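Local coordinates for protein MdcA (PDB 5VIT) that is the alpha subunit of malonate decarboxylase and probably acts as the transferase that passes malonate onto the enzyme's acyl-carrier subunit in exchange for acetate, at residues A63-R68 and F212-D217. Residues are numbered along the deposited sequence; the frame is centred on the assembly and turned at random.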
ATOM      1  N   ALA A  63     -16.850 -39.853 -14.450  1.00 32.73           N
ATOM      2  CA  ALA A  63     -17.375 -41.093 -15.026  1.00 34.39           C
ATOM      3  C   ALA A  63     -16.939 -42.274 -14.150  1.00 37.26           C
ATOM      4  O   ALA A  63     -16.152 -43.128 -14.574  1.00 33.00           O
ATOM      5  CB  ALA A  63     -16.890 -41.279 -16.461  1.00 29.87           C
ATOM      6  N   ASP A  64     -17.452 -42.310 -12.921  1.00 35.72           N
ATOM      7  CA  ASP A  64     -16.899 -43.189 -11.894  1.00 41.56           C
ATOM      8  C   ASP A  64     -17.325 -44.659 -12.066  1.00 35.99           C
ATOM      9  O   ASP A  64     -16.637 -45.566 -11.592  1.00 32.21           O
ATOM     10  CB  ASP A  64     -17.277 -42.669 -10.501  1.00 38.52           C
ATOM     11  CG  ASP A  64     -18.770 -42.689 -10.255  1.00 37.77           C
ATOM     12  OD1 ASP A  64     -19.511 -41.960 -10.958  1.00 34.88           O
ATOM     13  OD2 ASP A  64     -19.199 -43.427  -9.343  1.00 38.30           O
ATOM     14  N   PHE A  65     -18.428 -44.900 -12.768  1.00 33.84           N
ATOM     15  CA  PHE A  65     -18.776 -46.272 -13.103  1.00 38.81           C
ATOM     16  C   PHE A  65     -17.729 -46.830 -14.074  1.00 39.91           C
ATOM     17  O   PHE A  65     -17.161 -47.898 -13.841  1.00 37.77           O
ATOM     18  CB  PHE A  65     -20.181 -46.363 -13.696  1.00 38.39           C
ATOM     19  CG  PHE A  65     -20.576 -47.759 -14.100  1.00 42.74           C
ATOM     20  CD1 PHE A  65     -20.264 -48.843 -13.290  1.00 43.33           C
ATOM     21  CD2 PHE A  65     -21.266 -47.988 -15.283  1.00 41.58           C
ATOM     22  CE1 PHE A  65     -20.624 -50.132 -13.659  1.00 48.26           C
ATOM     23  CE2 PHE A  65     -21.637 -49.268 -15.654  1.00 45.60           C
ATOM     24  CZ  PHE A  65     -21.312 -50.344 -14.842  1.00 46.86           C
ATOM     25  N   LEU A  66     -17.466 -46.086 -15.149  1.00 38.79           N
ATOM     26  CA  LEU A  66     -16.415 -46.438 -16.102  1.00 35.61           C
ATOM     27  C   LEU A  66     -15.059 -46.530 -15.414  1.00 37.82           C
ATOM     28  O   LEU A  66     -14.252 -47.419 -15.695  1.00 38.30           O
ATOM     29  CB  LEU A  66     -16.356 -45.410 -17.235  1.00 30.59           C
ATOM     30  CG  LEU A  66     -17.611 -45.328 -18.100  1.00 34.88           C
ATOM     31  CD1 LEU A  66     -17.380 -44.404 -19.292  1.00 30.93           C
ATOM     32  CD2 LEU A  66     -18.031 -46.723 -18.557  1.00 29.67           C
ATOM     33  N   SER A  67     -14.815 -45.593 -14.512  1.00 32.85           N
ATOM     34  CA  SER A  67     -13.571 -45.552 -13.768  1.00 37.17           C
ATOM     35  C   SER A  67     -13.392 -46.787 -12.862  1.00 38.25           C
ATOM     36  O   SER A  67     -12.316 -47.394 -12.824  1.00 34.88           O
ATOM     37  CB  SER A  67     -13.520 -44.268 -12.937  1.00 33.03           C
ATOM     38  OG  SER A  67     -12.331 -44.220 -12.191  1.00 45.44           O
ATOM     39  N   ARG A  68     -14.434 -47.152 -12.120  1.00 37.74           N
ATOM     40  CA  ARG A  68     -14.355 -48.338 -11.264  1.00 40.05           C
ATOM     41  C   ARG A  68     -14.317 -49.618 -12.096  1.00 40.41           C
ATOM     42  O   ARG A  68     -13.656 -50.590 -11.727  1.00 41.53           O
ATOM     43  CB  ARG A  68     -15.530 -48.383 -10.287  1.00 36.96           C
ATOM     44  CG  ARG A  68     -15.546 -47.240  -9.297  1.00 43.81           C
ATOM     45  CD  ARG A  68     -16.730 -47.357  -8.379  1.00 39.12           C
ATOM     46  NE  ARG A  68     -17.974 -47.574  -9.114  1.00 46.12           N
ATOM     47  CZ  ARG A  68     -18.866 -46.618  -9.319  1.00 40.54           C
ATOM     48  NH1 ARG A  68     -18.630 -45.413  -8.830  1.00 48.22           N
ATOM     49  NH2 ARG A  68     -19.984 -46.861  -9.985  1.00 38.64           N
ATOM     50  N   PHE A 212     -20.734 -46.194 -27.865  1.00 38.58           N
ATOM     51  CA  PHE A 212     -21.534 -46.985 -26.936  1.00 39.42           C
ATOM     52  C   PHE A 212     -22.052 -46.153 -25.776  1.00 41.45           C
ATOM     53  O   PHE A 212     -21.388 -45.214 -25.335  1.00 40.22           O
ATOM     54  CB  PHE A 212     -20.724 -48.166 -26.402  1.00 38.53           C
ATOM     55  CG  PHE A 212     -20.356 -49.163 -27.450  1.00 43.12           C
ATOM     56  CD1 PHE A 212     -19.024 -49.362 -27.804  1.00 41.70           C
ATOM     57  CD2 PHE A 212     -21.341 -49.896 -28.103  1.00 42.66           C
ATOM     58  CE1 PHE A 212     -18.676 -50.289 -28.783  1.00 44.58           C
ATOM     59  CE2 PHE A 212     -21.003 -50.820 -29.078  1.00 42.95           C
ATOM     60  CZ  PHE A 212     -19.668 -51.014 -29.420  1.00 43.64           C
ATOM     61  N   VAL A 213     -23.248 -46.496 -25.303  1.00 41.81           N
ATOM     62  CA  VAL A 213     -23.766 -45.975 -24.040  1.00 41.46           C
ATOM     63  C   VAL A 213     -24.002 -47.123 -23.051  1.00 47.00           C
ATOM     64  O   VAL A 213     -24.257 -48.268 -23.452  1.00 46.30           O
ATOM     65  CB  VAL A 213     -25.074 -45.188 -24.222  1.00 38.93           C
ATOM     66  CG1 VAL A 213     -24.819 -43.928 -25.004  1.00 39.33           C
ATOM     67  CG2 VAL A 213     -26.112 -46.045 -24.918  1.00 40.27           C
ATOM     68  N   VAL A 214     -23.883 -46.813 -21.760  1.00 42.33           N
ATOM     69  CA  VAL A 214     -24.116 -47.770 -20.684  1.00 38.38           C
ATOM     70  C   VAL A 214     -24.913 -47.091 -19.588  1.00 40.60           C
ATOM     71  O   VAL A 214     -24.546 -46.002 -19.136  1.00 38.32           O
ATOM     72  CB  VAL A 214     -22.804 -48.294 -20.062  1.00 42.54           C
ATOM     73  CG1 VAL A 214     -23.084 -49.487 -19.166  1.00 42.07           C
ATOM     74  CG2 VAL A 214     -21.812 -48.667 -21.140  1.00 51.28           C
ATOM     75  N   GLU A 215     -25.996 -47.718 -19.150  1.00 38.60           N
ATOM     76  CA  GLU A 215     -26.673 -47.239 -17.953  1.00 42.20           C
ATOM     77  C   GLU A 215     -25.766 -47.523 -16.753  1.00 42.19           C
ATOM     78  O   GLU A 215     -25.350 -48.660 -16.522  1.00 38.45           O
ATOM     79  CB  GLU A 215     -28.045 -47.895 -17.784  1.00 42.97           C
ATOM     80  CG  GLU A 215     -28.957 -47.146 -16.804  1.00 44.66           C
ATOM     81  CD  GLU A 215     -30.382 -47.691 -16.763  1.00 49.22           C
ATOM     82  OE1 GLU A 215     -31.243 -47.197 -17.540  1.00 47.77           O
ATOM     83  OE2 GLU A 215     -30.637 -48.609 -15.951  1.00 50.66           O
ATOM     84  N   ALA A 216     -25.427 -46.481 -16.007  1.00 41.99           N
ATOM     85  CA  ALA A 216     -24.495 -46.648 -14.902  1.00 44.23           C
ATOM     86  C   ALA A 216     -25.168 -47.354 -13.724  1.00 45.05           C
ATOM     87  O   ALA A 216     -26.392 -47.301 -13.572  1.00 40.93           O
ATOM     88  CB  ALA A 216     -23.942 -45.308 -14.476  1.00 39.89           C
ATOM     89  N   ASP A 217     -24.362 -48.004 -12.889  1.00 47.02           N
ATOM     90  CA  ASP A 217     -24.891 -48.690 -11.714  1.00 44.17           C
ATOM     91  C   ASP A 217     -25.469 -47.694 -10.707  1.00 46.33           C
ATOM     92  O   ASP A 217     -26.297 -48.057  -9.885  1.00 52.85           O
ATOM     93  CB  ASP A 217     -23.813 -49.579 -11.068  1.00 40.02           C
ATOM     94  CG  ASP A 217     -22.599 -48.799 -10.579  1.00 47.17           C
ATOM     95  OD1 ASP A 217     -22.384 -47.646 -11.023  1.00 43.05           O
ATOM     96  OD2 ASP A 217     -21.852 -49.357  -9.738  1.00 41.39           O
TER
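Val214, one residue before the C-terminal end of strand 212-215, meets the rim of the Phe65 ring: its CG1 lies near the ring plane, 3.8 Å from Phe65 CE2, and the two side chains cross at about a right angle. Leu39 of helix 39-46 touches both. The contact thus sets the first turn of helix 64-70, with Ala63 as N-cap, against the exit of a strand in the parallel sheet that also holds strand 52-55, an alpha/beta layer. At Glu215 the CB is directed away from the helix, while the carbonyl O sits obliquely 3.9 Å from Phe65 CE2 and is hydrogen-bonded by Arg36. Ala216 approaches the ring obliquely, its CA 3.5 Å from Phe65 CD2. Asp217 covers a face: its backbone N stands 3.8 Å above the Phe65 ring centre, and its carboxylate plane is turned 29° from the ring, with OD1 3.3 Å from Phe65 CD1. Asp217 OD1 also meets Arg68 NH2, tip to tip, in a 2.7 Å salt bridge at the guanidinium edge, although the two planes are 38° apart. Bending at chi3 (-50°) folds that guanidinium back over Asp64 O and Phe65 CA. The Asp64 arm of the network is modelled too close and is doubtful. The chemistry couples a buried aromatic contact to an ionic one, in which Arg68 probably offsets the Asp217 charge and helps keep that carboxylate ionised beside the ring.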